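Local coordinates for AlyGC (Glaciecola chathamensis, PDB 5GKD), which breaks down alginate as a lyase of polysaccharide lyase family 6, probably cleaving the chain by beta-elimination with the help of bound calcium, at residues S500-I505 / N529-T534; A523-G528 / L555-S560; Y561-A566 / G587-L592; K583-D588 / S615-A620. One frame throughout, in Å; residues are numbered along the deposited sequence.

Contact 1 (S500-I505 / N529-T534); sequences STLIEI and NTLIRT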
loop_
_atom_site.group_PDB
_atom_site.type_symbol
_atom_site.label_atom_id
_atom_site.label_comp_id
_atom_site.label_asym_id
_atom_site.label_seq_id
_atom_site.Cartn_x
_atom_site.Cartn_y
_atom_site.Cartn_z
ATOM N N SER A 500 -6.961 -17.296 2.377
ATOM C CA SER A 500 -7.622 -15.995 2.443
ATOM C C SER A 500 -7.846 -15.395 1.063
ATOM O O SER A 500 -8.778 -14.610 0.867
ATOM C CB SER A 500 -6.797 -15.036 3.291
ATOM O OG SER A 500 -7.047 -15.266 4.657
ATOM N N THR A 501 -7.006 -15.740 0.107
ATOM C CA THR A 501 -7.165 -15.305 -1.266
ATOM C C THR A 501 -7.173 -16.529 -2.158
ATOM O O THR A 501 -6.416 -17.474 -1.928
ATOM C CB THR A 501 -6.033 -14.356 -1.698
ATOM O OG1 THR A 501 -6.098 -13.155 -0.924
ATOM C CG2 THR A 501 -6.155 -14.013 -3.174
ATOM N N LEU A 502 -8.060 -16.515 -3.148
ATOM C CA LEU A 502 -8.032 -17.511 -4.205
ATOM C C LEU A 502 -7.073 -17.107 -5.321
ATOM O O LEU A 502 -6.170 -17.864 -5.677
ATOM C CB LEU A 502 -9.438 -17.709 -4.767
ATOM C CG LEU A 502 -9.501 -18.729 -5.892
ATOM C CD1 LEU A 502 -9.032 -20.072 -5.372
ATOM C CD2 LEU A 502 -10.900 -18.805 -6.465
ATOM N N ILE A 503 -7.259 -15.913 -5.881
ATOM C CA ILE A 503 -6.488 -15.447 -7.029
ATOM C C ILE A 503 -5.936 -14.054 -6.749
ATOM O O ILE A 503 -6.686 -13.142 -6.377
ATOM C CB ILE A 503 -7.327 -15.425 -8.320
ATOM C CG1 ILE A 503 -7.778 -16.832 -8.682
ATOM C CG2 ILE A 503 -6.518 -14.824 -9.460
ATOM C CD1 ILE A 503 -8.724 -16.870 -9.851
ATOM N N GLU A 504 -4.637 -13.893 -6.975
ATOM C CA GLU A 504 -3.916 -12.635 -6.861
ATOM C C GLU A 504 -3.420 -12.227 -8.241
ATOM O O GLU A 504 -2.822 -13.037 -8.952
ATOM C CB GLU A 504 -2.738 -12.777 -5.898
ATOM C CG GLU A 504 -1.821 -11.585 -5.852
ATOM C CD GLU A 504 -0.574 -11.851 -5.028
ATOM O OE1 GLU A 504 -0.509 -11.394 -3.871
ATOM O OE2 GLU A 504 0.343 -12.525 -5.542
ATOM N N ILE A 505 -3.675 -10.987 -8.623
ATOM C CA ILE A 505 -3.273 -10.478 -9.926
ATOM C C ILE A 505 -2.026 -9.617 -9.730
ATOM O O ILE A 505 -2.077 -8.563 -9.091
ATOM C CB ILE A 505 -4.407 -9.700 -10.610
ATOM C CG1 ILE A 505 -5.659 -10.572 -10.706
ATOM C CG2 ILE A 505 -3.970 -9.230 -12.002
ATOM C CD1 ILE A 505 -6.889 -9.850 -11.278
ATOM N N ASN A 529 -11.224 -11.854 4.408
ATOM C CA ASN A 529 -10.834 -12.629 3.241
ATOM C C ASN A 529 -11.178 -11.864 1.969
ATOM O O ASN A 529 -12.077 -11.026 1.940
ATOM C CB ASN A 529 -11.535 -13.990 3.209
ATOM C CG ASN A 529 -11.093 -14.916 4.331
ATOM O OD1 ASN A 529 -10.059 -14.700 4.975
ATOM N ND2 ASN A 529 -11.889 -15.960 4.573
ATOM N N THR A 530 -10.468 -12.189 0.900
ATOM C CA THR A 530 -10.639 -11.524 -0.384
ATOM C C THR A 530 -10.485 -12.595 -1.447
ATOM O O THR A 530 -9.375 -13.080 -1.670
ATOM C CB THR A 530 -9.609 -10.400 -0.586
ATOM O OG1 THR A 530 -8.292 -10.943 -0.491
ATOM C CG2 THR A 530 -9.751 -9.308 0.463
ATOM N N LEU A 531 -11.578 -12.967 -2.101
ATOM C CA LEU A 531 -11.508 -14.080 -3.044
ATOM C C LEU A 531 -10.591 -13.752 -4.214
ATOM O O LEU A 531 -9.719 -14.548 -4.576
ATOM C CB LEU A 531 -12.903 -14.459 -3.541
ATOM C CG LEU A 531 -12.939 -15.802 -4.274
ATOM C CD1 LEU A 531 -12.987 -16.969 -3.306
ATOM C CD2 LEU A 531 -14.107 -15.853 -5.266
ATOM N N ILE A 532 -10.764 -12.584 -4.817
ATOM C CA ILE A 532 -9.915 -12.142 -5.915
ATOM C C ILE A 532 -9.404 -10.741 -5.604
ATOM O O ILE A 532 -10.128 -9.914 -5.041
ATOM C CB ILE A 532 -10.660 -12.168 -7.264
ATOM C CG1 ILE A 532 -11.230 -13.562 -7.535
ATOM C CG2 ILE A 532 -9.738 -11.721 -8.404
ATOM C CD1 ILE A 532 -12.058 -13.643 -8.796
ATOM N N ARG A 533 -8.149 -10.478 -5.954
ATOM C CA ARG A 533 -7.551 -9.182 -5.662
ATOM C C ARG A 533 -6.317 -9.014 -6.525
ATOM O O ARG A 533 -5.798 -9.981 -7.087
ATOM C CB ARG A 533 -7.185 -9.041 -4.170
ATOM C CG ARG A 533 -6.096 -9.999 -3.660
ATOM C CD ARG A 533 -5.644 -9.678 -2.219
ATOM N NE ARG A 533 -4.825 -10.754 -1.668
ATOM C CZ ARG A 533 -3.535 -10.939 -1.947
ATOM N NH1 ARG A 533 -2.896 -10.097 -2.758
ATOM N NH2 ARG A 533 -2.869 -11.951 -1.412
ATOM N N THR A 534 -5.863 -7.768 -6.637
ATOM C CA THR A 534 -4.524 -7.526 -7.133
ATOM C C THR A 534 -3.516 -7.861 -6.044
ATOM O O THR A 534 -3.858 -7.998 -4.871
ATOM C CB THR A 534 -4.333 -6.065 -7.570
ATOM O OG1 THR A 534 -4.372 -5.204 -6.428
ATOM C CG2 THR A 534 -5.399 -5.645 -8.561
#
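S500-I505 and N529-T534 run in the same direction, 11° apart end to end, and pair as parallel strands over their second halves, I503 with I532, E504 with R533 and I505 with T534. In the regular part R533 N donates to I503 O and I505 N to R533 O. Where the second segment turns a corner, L531 O collects two amides, L502 N at 2.9 Å and I503 N at 3.1 Å. R533 dominates the side-chain contact. With CG between the backbone N and the carbonyl carbon (chi1 65°), its chain then extends to NE and crosses T501 at about a right angle. NE donates to T501 OG1 at 2.8 Å, and that hydroxyl lies 3.1 Å from T530 OG1. NH1 gives one bond to the anti lone pair of E504 OE1 at 2.9 Å, a salt bridge, and another to T534 O at 3.1 Å. The carboxylate stands 72° to the guanidinium plane, while E504 CB lies over one guanidinium face. Three bonds from two nitrogens thus fix the rotation of this buried cation. Beyond it, N529 OD1 sits 3.1 Å from S500 OG, and N529 ND2 is bonded to P524 O. Apolar contact comes from L502 CB, 3.9 Å from L531 CD1, with looser touches of I532 by I503 and I505. Both segments belong to a parallel sheet of the second beta-helical part of the chain: strand 477-479 flanks S500-I505 on its other edge, as strand 564-565 flanks N529-T534, and L502 reaches inward to I495 and P497.

Contact 2 (A523-G528 / L555-S560); sequences APDAAG and LDINHS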
loop_
_atom_site.group_PDB
_atom_site.type_symbol
_atom_site.label_atom_id
_atom_site.label_comp_id
_atom_site.label_asym_id
_atom_site.label_seq_id
_atom_site.Cartn_x
_atom_site.Cartn_y
_atom_site.Cartn_z
ATOM N N ALA A 523 -12.781 -21.499 3.005
ATOM C CA ALA A 523 -11.800 -20.447 3.251
ATOM C C ALA A 523 -11.512 -20.330 4.750
ATOM O O ALA A 523 -12.333 -20.718 5.571
ATOM C CB ALA A 523 -12.319 -19.119 2.711
ATOM N N PRO A 524 -10.361 -19.781 5.137
ATOM C CA PRO A 524 -10.052 -19.687 6.562
ATOM C C PRO A 524 -11.090 -18.860 7.304
ATOM O O PRO A 524 -11.676 -17.918 6.759
ATOM C CB PRO A 524 -8.674 -19.007 6.585
ATOM C CG PRO A 524 -8.134 -19.183 5.205
ATOM C CD PRO A 524 -9.334 -19.108 4.329
ATOM N N ASP A 525 -11.314 -19.236 8.564
ATOM C CA ASP A 525 -12.314 -18.603 9.426
ATOM C C ASP A 525 -11.713 -17.319 9.991
ATOM O O ASP A 525 -11.325 -17.220 11.158
ATOM C CB ASP A 525 -12.762 -19.563 10.528
ATOM C CG ASP A 525 -14.004 -19.077 11.282
ATOM O OD1 ASP A 525 -14.324 -17.875 11.246
ATOM O OD2 ASP A 525 -14.662 -19.908 11.936
ATOM N N ALA A 526 -11.635 -16.317 9.123
ATOM C CA ALA A 526 -11.023 -15.056 9.483
ATOM C C ALA A 526 -11.758 -13.936 8.772
ATOM O O ALA A 526 -12.271 -14.111 7.666
ATOM C CB ALA A 526 -9.533 -15.040 9.127
ATOM N N ALA A 527 -11.834 -12.795 9.433
ATOM C CA ALA A 527 -12.424 -11.629 8.805
ATOM C C ALA A 527 -11.482 -11.078 7.736
ATOM O O ALA A 527 -10.263 -11.205 7.827
ATOM C CB ALA A 527 -12.719 -10.563 9.852
ATOM N N GLY A 528 -12.058 -10.468 6.709
ATOM C CA GLY A 528 -11.235 -9.798 5.723
ATOM C C GLY A 528 -10.640 -10.686 4.660
ATOM O O GLY A 528 -9.627 -10.313 4.063
ATOM N N LEU A 555 -19.204 -16.836 0.374
ATOM C CA LEU A 555 -18.131 -15.995 0.893
ATOM C C LEU A 555 -18.582 -15.410 2.232
ATOM O O LEU A 555 -18.690 -14.198 2.425
ATOM C CB LEU A 555 -17.768 -14.900 -0.104
ATOM C CG LEU A 555 -16.920 -15.261 -1.336
ATOM C CD1 LEU A 555 -17.696 -16.052 -2.365
ATOM C CD2 LEU A 555 -16.355 -13.994 -1.959
ATOM N N ASP A 556 -18.866 -16.308 3.170
ATOM C CA ASP A 556 -19.536 -15.835 4.371
ATOM C C ASP A 556 -19.120 -16.575 5.637
ATOM O O ASP A 556 -19.851 -16.521 6.629
ATOM C CB ASP A 556 -21.059 -15.915 4.190
ATOM C CG ASP A 556 -21.557 -17.327 3.890
ATOM O OD1 ASP A 556 -20.753 -18.216 3.556
ATOM O OD2 ASP A 556 -22.781 -17.530 3.971
ATOM N N ILE A 557 -17.954 -17.229 5.649
ATOM C CA ILE A 557 -17.527 -17.925 6.861
ATOM C C ILE A 557 -17.260 -16.940 7.994
ATOM O O ILE A 557 -17.409 -17.281 9.170
ATOM C CB ILE A 557 -16.294 -18.789 6.576
ATOM C CG1 ILE A 557 -16.012 -19.705 7.770
ATOM C CG2 ILE A 557 -15.080 -17.907 6.267
ATOM C CD1 ILE A 557 -15.055 -20.836 7.467
ATOM N N ASN A 558 -16.864 -15.715 7.666
ATOM C CA ASN A 558 -16.644 -14.668 8.648
ATOM C C ASN A 558 -16.971 -13.343 7.966
ATOM O O ASN A 558 -17.298 -13.300 6.777
ATOM C CB ASN A 558 -15.213 -14.738 9.191
ATOM C CG ASN A 558 -15.084 -14.171 10.588
ATOM O OD1 ASN A 558 -15.543 -13.066 10.868
ATOM N ND2 ASN A 558 -14.469 -14.933 11.475
ATOM N N HIS A 559 -16.902 -12.260 8.725
ATOM C CA HIS A 559 -17.336 -10.993 8.164
ATOM C C HIS A 559 -16.261 -10.384 7.249
ATOM O O HIS A 559 -15.105 -10.813 7.222
ATOM C CB HIS A 559 -17.758 -10.030 9.280
ATOM C CG HIS A 559 -16.635 -9.454 10.083
ATOM N ND1 HIS A 559 -15.825 -8.435 9.616
ATOM C CD2 HIS A 559 -16.238 -9.693 11.356
ATOM C CE1 HIS A 559 -14.957 -8.101 10.553
ATOM N NE2 HIS A 559 -15.181 -8.852 11.618
ATOM N N SER A 560 -16.688 -9.404 6.446
ATOM C CA SER A 560 -15.800 -8.666 5.548
ATOM C C SER A 560 -15.075 -9.596 4.576
ATOM O O SER A 560 -13.885 -9.444 4.318
ATOM C CB SER A 560 -14.787 -7.822 6.333
ATOM O OG SER A 560 -15.440 -6.897 7.175
HETATM O O HOH W 1 -13.568 -13.006 5.555
#
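N558 reaches across to D525, A526 and A527, its CG anti to the backbone N (chi1 -153°). Its CB rests 3.4 Å from A526 O, and CG passes 3.7 Å from A527 N. At the tip the amide divides its work. OD1 turns back to its own chain and accepts H559 N at 2.7 Å, in the plane of the amide and on a lone pair, while ND2 crosses over and donates to D525 OD1 at 3.0 Å, meeting it nearly along its C-O bond. The two side chains cross at about a right angle, their planes 68° apart. An alanine at N558 would probably leave both D525 OD1 and H559 N without these partners and the two loops less firmly joined. Next along, A527 CB sits over one face of the H559 ring, 3.6 Å from its centroid, a CH-pi contact. H559 ND1 is hydrogen-bonded to S560 OG, which helps hold the ring's orientation, and G528 N donates to H559 O at 3.1 Å. A water donates to A526 O and also to H559 O. At the other end I557 CD1 comes within 3.3 Å of A523 O. L599 of the second subunit packs on both A527 and H559. Without strand pairing, one main-chain bond and a water between two carbonyls join these surface loops of successive beta-helix coils, and the N558 amide, the H559 ring and I557 supply the rest.

Contact 3 (Y561-A566 / G587-L592); sequences YHFFDA and GDLFRL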
loop_
_atom_site.group_PDB
_atom_site.type_symbol
_atom_site.label_atom_id
_atom_site.label_comp_id
_atom_site.label_asym_id
_atom_site.label_seq_id
_atom_site.Cartn_x
_atom_site.Cartn_y
_atom_site.Cartn_z
ATOM N N TYR A 561 -15.797 -10.559 4.025
ATOM C CA TYR A 561 -15.259 -11.452 3.007
ATOM C C TYR A 561 -15.631 -10.848 1.662
ATOM O O TYR A 561 -16.759 -11.005 1.195
ATOM C CB TYR A 561 -15.819 -12.858 3.165
ATOM C CG TYR A 561 -15.084 -13.947 2.419
ATOM C CD1 TYR A 561 -14.306 -13.666 1.301
ATOM C CD2 TYR A 561 -15.161 -15.266 2.848
ATOM C CE1 TYR A 561 -13.639 -14.672 0.632
ATOM C CE2 TYR A 561 -14.490 -16.268 2.192
ATOM C CZ TYR A 561 -13.740 -15.974 1.090
ATOM O OH TYR A 561 -13.079 -16.986 0.440
ATOM N N HIS A 562 -14.673 -10.166 1.039
ATOM C CA HIS A 562 -14.907 -9.446 -0.203
ATOM C C HIS A 562 -14.689 -10.340 -1.408
ATOM O O HIS A 562 -13.877 -11.268 -1.388
ATOM C CB HIS A 562 -13.984 -8.238 -0.296
ATOM C CG HIS A 562 -13.938 -7.437 0.962
ATOM N ND1 HIS A 562 -15.033 -6.751 1.443
ATOM C CD2 HIS A 562 -12.939 -7.222 1.847
ATOM C CE1 HIS A 562 -14.707 -6.150 2.573
ATOM N NE2 HIS A 562 -13.444 -6.419 2.840
ATOM N N PHE A 563 -15.417 -10.041 -2.479
ATOM C CA PHE A 563 -15.170 -10.766 -3.718
ATOM C C PHE A 563 -13.928 -10.230 -4.441
ATOM O O PHE A 563 -13.061 -11.012 -4.851
ATOM C CB PHE A 563 -16.396 -10.696 -4.630
ATOM C CG PHE A 563 -16.162 -11.293 -5.975
ATOM C CD1 PHE A 563 -16.147 -12.668 -6.146
ATOM C CD2 PHE A 563 -15.924 -10.486 -7.069
ATOM C CE1 PHE A 563 -15.908 -13.222 -7.385
ATOM C CE2 PHE A 563 -15.694 -11.028 -8.306
ATOM C CZ PHE A 563 -15.681 -12.402 -8.466
ATOM N N PHE A 564 -13.835 -8.905 -4.633
ATOM C CA PHE A 564 -12.691 -8.316 -5.324
ATOM C C PHE A 564 -12.190 -7.094 -4.570
ATOM O O PHE A 564 -12.957 -6.162 -4.318
ATOM C CB PHE A 564 -13.008 -7.920 -6.775
ATOM C CG PHE A 564 -11.807 -7.379 -7.514
ATOM C CD1 PHE A 564 -10.900 -8.235 -8.110
ATOM C CD2 PHE A 564 -11.557 -6.014 -7.561
ATOM C CE1 PHE A 564 -9.778 -7.746 -8.757
ATOM C CE2 PHE A 564 -10.438 -5.512 -8.210
ATOM C CZ PHE A 564 -9.549 -6.386 -8.814
ATOM N N ASP A 565 -10.890 -7.072 -4.276
ATOM C CA ASP A 565 -10.260 -6.006 -3.502
ATOM C C ASP A 565 -9.096 -5.437 -4.306
ATOM O O ASP A 565 -8.076 -6.106 -4.480
ATOM C CB ASP A 565 -9.786 -6.537 -2.144
ATOM C CG ASP A 565 -9.391 -5.416 -1.175
ATOM O OD1 ASP A 565 -9.975 -4.321 -1.239
ATOM O OD2 ASP A 565 -8.499 -5.636 -0.342
ATOM N N ALA A 566 -9.247 -4.212 -4.798
ATOM C CA ALA A 566 -8.201 -3.560 -5.571
ATOM C C ALA A 566 -7.092 -3.060 -4.651
ATOM O O ALA A 566 -7.363 -2.452 -3.619
ATOM C CB ALA A 566 -8.777 -2.390 -6.377
ATOM N N GLY A 587 -18.655 -9.309 2.576
ATOM C CA GLY A 587 -17.925 -8.111 2.224
ATOM C C GLY A 587 -18.587 -7.342 1.098
ATOM O O GLY A 587 -19.794 -7.441 0.866
ATOM N N ASP A 588 -17.785 -6.552 0.400
ATOM C CA ASP A 588 -18.226 -5.917 -0.835
ATOM C C ASP A 588 -17.951 -6.833 -2.016
ATOM O O ASP A 588 -17.157 -7.773 -1.932
ATOM C CB ASP A 588 -17.516 -4.588 -1.064
ATOM C CG ASP A 588 -17.657 -3.642 0.108
ATOM O OD1 ASP A 588 -18.795 -3.297 0.494
ATOM O OD2 ASP A 588 -16.619 -3.246 0.657
ATOM N N LEU A 589 -18.619 -6.536 -3.131
ATOM C CA LEU A 589 -18.335 -7.211 -4.390
ATOM C C LEU A 589 -17.065 -6.659 -5.030
ATOM O O LEU A 589 -16.083 -7.388 -5.206
ATOM C CB LEU A 589 -19.524 -7.063 -5.338
ATOM C CG LEU A 589 -20.271 -8.248 -5.941
ATOM C CD1 LEU A 589 -20.424 -8.055 -7.445
ATOM C CD2 LEU A 589 -19.648 -9.583 -5.620
ATOM N N PHE A 590 -17.065 -5.375 -5.387
ATOM C CA PHE A 590 -15.912 -4.733 -6.013
ATOM C C PHE A 590 -15.500 -3.520 -5.188
ATOM O O PHE A 590 -16.283 -2.580 -5.011
ATOM C CB PHE A 590 -16.214 -4.331 -7.464
ATOM C CG PHE A 590 -16.347 -5.507 -8.392
ATOM C CD1 PHE A 590 -15.234 -6.079 -8.961
ATOM C CD2 PHE A 590 -17.585 -6.062 -8.662
ATOM C CE1 PHE A 590 -15.345 -7.163 -9.796
ATOM C CE2 PHE A 590 -17.705 -7.135 -9.501
ATOM C CZ PHE A 590 -16.578 -7.688 -10.072
ATOM N N ARG A 591 -14.276 -3.551 -4.679
ATOM C CA ARG A 591 -13.724 -2.469 -3.874
ATOM C C ARG A 591 -12.765 -1.681 -4.759
ATOM O O ARG A 591 -11.606 -2.070 -4.936
ATOM C CB ARG A 591 -13.050 -3.033 -2.627
ATOM C CG ARG A 591 -14.054 -3.548 -1.611
ATOM C CD ARG A 591 -13.460 -4.589 -0.681
ATOM N NE ARG A 591 -12.426 -4.040 0.183
ATOM C CZ ARG A 591 -12.664 -3.272 1.237
ATOM N NH1 ARG A 591 -13.905 -2.940 1.547
ATOM N NH2 ARG A 591 -11.656 -2.818 1.972
ATOM N N LEU A 592 -13.265 -0.576 -5.324
ATOM C CA LEU A 592 -12.564 0.254 -6.297
ATOM C C LEU A 592 -12.483 1.694 -5.817
ATOM O O LEU A 592 -12.622 2.639 -6.599
ATOM C CB LEU A 592 -13.248 0.213 -7.657
ATOM C CG LEU A 592 -13.021 -0.920 -8.656
ATOM C CD1 LEU A 592 -11.801 -1.760 -8.377
ATOM C CD2 LEU A 592 -14.248 -1.757 -8.811
HETATM O O HOH W 2 -8.834 -3.886 1.791
#
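Y561 O accepts G587 N at 2.9 Å, the donor well above the carbonyl plane. H562 ND1 takes the backbone N-H of D588 at 2.9 Å, in the ring plane. One face of the same ring carries R591, whose chain bends at chi3 (66°) to place NE: CD lies over the ring, and the guanidinium stacks flat, centres 3.8 Å apart and planes at 13°. G587 CA lies so close to H562 that a CB there would collide with ND1. At F563 the chain turns a corner; F563 N bonds to D588 O, and its ring meets F590 in an offset edge-to-face pair, planes at 75°. F563, F564 and F590 form an aromatic cluster inside the parallel beta-helix, and F552 and F582, from strands on another face, meet the F563 ring edge-to-face. F564 pairs with F590 as parallel strands, and F564 CB packs 3.6 Å from F590 CD1. D565 OD1 meets R591 NE at 2.8 Å from above the carboxylate plane and also pairs with K594, whereas R591 NH1 bonds to D588 OD2 at 2.9 Å. A water joins D565 OD2 to R591 NH2. Last, A566 N bonds to R591 O, and A566 CB lies 3.7 Å from L592 CD1.

Contact 4 (K583-D588 / S615-A620); sequences KHITGD and SDLQGA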
loop_
_atom_site.group_PDB
_atom_site.type_symbol
_atom_site.label_atom_id
_atom_site.label_comp_id
_atom_site.label_asym_id
_atom_site.label_seq_id
_atom_site.Cartn_x
_atom_site.Cartn_y
_atom_site.Cartn_z
ATOM N N LYS A 583 -23.733 -15.160 -4.550
ATOM C CA LYS A 583 -24.621 -15.353 -3.442
ATOM C C LYS A 583 -23.954 -15.583 -2.099
ATOM O O LYS A 583 -23.055 -16.352 -1.999
ATOM C CB LYS A 583 -25.570 -16.503 -3.750
ATOM C CG LYS A 583 -26.734 -16.616 -2.805
ATOM C CD LYS A 583 -27.783 -17.604 -3.291
ATOM C CE LYS A 583 -29.174 -17.021 -3.200
ATOM N NZ LYS A 583 -30.201 -18.011 -2.791
ATOM N N HIS A 584 -24.441 -14.913 -1.076
ATOM C CA HIS A 584 -23.954 -15.025 0.293
ATOM C C HIS A 584 -22.542 -14.535 0.524
ATOM O O HIS A 584 -21.657 -15.322 0.728
ATOM C CB HIS A 584 -24.090 -16.439 0.868
ATOM C CG HIS A 584 -25.439 -17.054 0.693
ATOM N ND1 HIS A 584 -26.585 -16.517 1.224
ATOM C CD2 HIS A 584 -25.816 -18.183 0.064
ATOM C CE1 HIS A 584 -27.609 -17.283 0.919
ATOM N NE2 HIS A 584 -27.169 -18.299 0.217
ATOM N N ILE A 585 -22.372 -13.224 0.494
ATOM C CA ILE A 585 -21.115 -12.563 0.648
ATOM C C ILE A 585 -21.183 -11.495 1.706
ATOM O O ILE A 585 -21.994 -10.621 1.631
ATOM C CB ILE A 585 -20.737 -11.927 -0.688
ATOM C CG1 ILE A 585 -20.608 -13.000 -1.760
ATOM C CG2 ILE A 585 -19.499 -11.089 -0.558
ATOM C CD1 ILE A 585 -20.682 -12.482 -3.161
ATOM N N THR A 586 -20.308 -11.571 2.684
ATOM C CA THR A 586 -20.353 -10.615 3.778
ATOM C C THR A 586 -19.618 -9.310 3.486
ATOM O O THR A 586 -19.930 -8.291 4.110
ATOM C CB THR A 586 -19.771 -11.229 5.056
ATOM O OG1 THR A 586 -18.417 -11.630 4.814
ATOM C CG2 THR A 586 -20.589 -12.433 5.502
ATOM N N GLY A 587 -18.655 -9.309 2.576
ATOM C CA GLY A 587 -17.925 -8.111 2.224
ATOM C C GLY A 587 -18.587 -7.342 1.098
ATOM O O GLY A 587 -19.794 -7.441 0.866
ATOM N N ASP A 588 -17.785 -6.552 0.400
ATOM C CA ASP A 588 -18.226 -5.917 -0.835
ATOM C C ASP A 588 -17.951 -6.833 -2.016
ATOM O O ASP A 588 -17.157 -7.773 -1.932
ATOM C CB ASP A 588 -17.516 -4.588 -1.064
ATOM C CG ASP A 588 -17.657 -3.642 0.108
ATOM O OD1 ASP A 588 -18.795 -3.297 0.494
ATOM O OD2 ASP A 588 -16.619 -3.246 0.657
ATOM N N SER A 615 -27.171 -11.839 -4.773
ATOM C CA SER A 615 -28.141 -12.045 -3.705
ATOM C C SER A 615 -27.449 -12.262 -2.366
ATOM O O SER A 615 -26.502 -13.049 -2.269
ATOM C CB SER A 615 -29.037 -13.245 -4.027
ATOM O OG SER A 615 -30.086 -13.339 -3.089
ATOM N N ASP A 616 -27.939 -11.572 -1.337
ATOM C CA ASP A 616 -27.438 -11.688 0.035
ATOM C C ASP A 616 -25.971 -11.246 0.126
ATOM O O ASP A 616 -25.080 -11.991 0.551
ATOM C CB ASP A 616 -27.638 -13.115 0.572
ATOM C CG ASP A 616 -27.334 -13.230 2.052
ATOM O OD1 ASP A 616 -27.411 -12.198 2.763
ATOM O OD2 ASP A 616 -27.009 -14.353 2.511
ATOM N N LEU A 617 -25.741 -10.004 -0.289
ATOM C CA LEU A 617 -24.434 -9.353 -0.245
ATOM C C LEU A 617 -24.513 -8.266 0.813
ATOM O O LEU A 617 -25.264 -7.301 0.655
ATOM C CB LEU A 617 -24.076 -8.768 -1.614
ATOM C CG LEU A 617 -22.954 -7.728 -1.769
ATOM C CD1 LEU A 617 -21.606 -8.379 -1.598
ATOM C CD2 LEU A 617 -23.024 -7.030 -3.132
ATOM N N GLN A 618 -23.736 -8.401 1.886
ATOM C CA GLN A 618 -23.843 -7.401 2.946
ATOM C C GLN A 618 -23.284 -6.048 2.508
ATOM O O GLN A 618 -23.787 -5.004 2.938
ATOM C CB GLN A 618 -23.143 -7.884 4.213
ATOM C CG GLN A 618 -23.668 -9.193 4.776
ATOM C CD GLN A 618 -25.161 -9.187 4.893
ATOM O OE1 GLN A 618 -25.725 -8.440 5.694
ATOM N NE2 GLN A 618 -25.826 -10.007 4.079
ATOM N N GLY A 619 -22.263 -6.044 1.663
ATOM C CA GLY A 619 -21.603 -4.823 1.249
ATOM C C GLY A 619 -22.172 -4.289 -0.044
ATOM O O GLY A 619 -23.265 -4.658 -0.475
ATOM N N ALA A 620 -21.410 -3.414 -0.680
ATOM C CA ALA A 620 -21.868 -2.822 -1.925
ATOM C C ALA A 620 -21.476 -3.684 -3.116
ATOM O O ALA A 620 -20.447 -4.361 -3.110
ATOM C CB ALA A 620 -21.309 -1.414 -2.104
#
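H584 and D616 form the short polar link of this pair: ND1 of the histidine donates to D616 OD2 at 2.6 Å, nearly straight (168°) and in the ring plane. The oxygen offers its anti lone pair, and the carboxylate stands 83° to the ring. A charged carboxylate here would probably favour a protonated imidazole. K583 CG lies over one face of the same ring. An alanine at H584 would probably leave D616 OD2 without its N-H partner and free the carboxylate to turn. At the opposite end of the contact D588 OD1 accepts A620 N at 2.9 Å, again through its anti lone pair, so this aspartate fastens the following coil as well as its own. The backbones pair as parallel strands, K583 with S615 and I585 with L617. H584 N donates to S615 O, I585 N to D616 O and Q618 N to I585 O, this last at 2.8 Å; G619 N to G587 O is weak. A CB on G619 would collide with D588 OD1 and G587 O. The packing is led by L617, whose CG is anti to the backbone N (chi1 164°) and whose CD1 touches I585 CG2 at 3.6 Å and G587 O at 3.2 Å. Further out, Q618 CB rests 3.2 Å from T586 O. Strands 581-585 and 613-617 are neighbours in the parallel beta-helix, with strand 551-555 beside the first, where I585 meets L555, and strand 644-648 beside the second, where L617 meets V648.

Contacts 1 and 3 are the buried pair. They lie on one parallel sheet, where strands 530-534 and 564-565 are neighbours, and each has an arginine on the face opposite the paired apolar side chains, bonded to one carboxylate in contact 1 and to two in contact 3. Contact 4 is partly buried and belongs to another face of the coil; it shares G587 and D588 with contact 3, so one coil passes from strand 581-585 through this corner to strand 590-592. Contact 2 lies at the surface, where a single main-chain bond, an amide-carboxylate bond and a water stand in place of the strand ladder. It is tied inward all the same: N558 O bonds T586 OG1 of contact 4, and L555 O bonds T586 N.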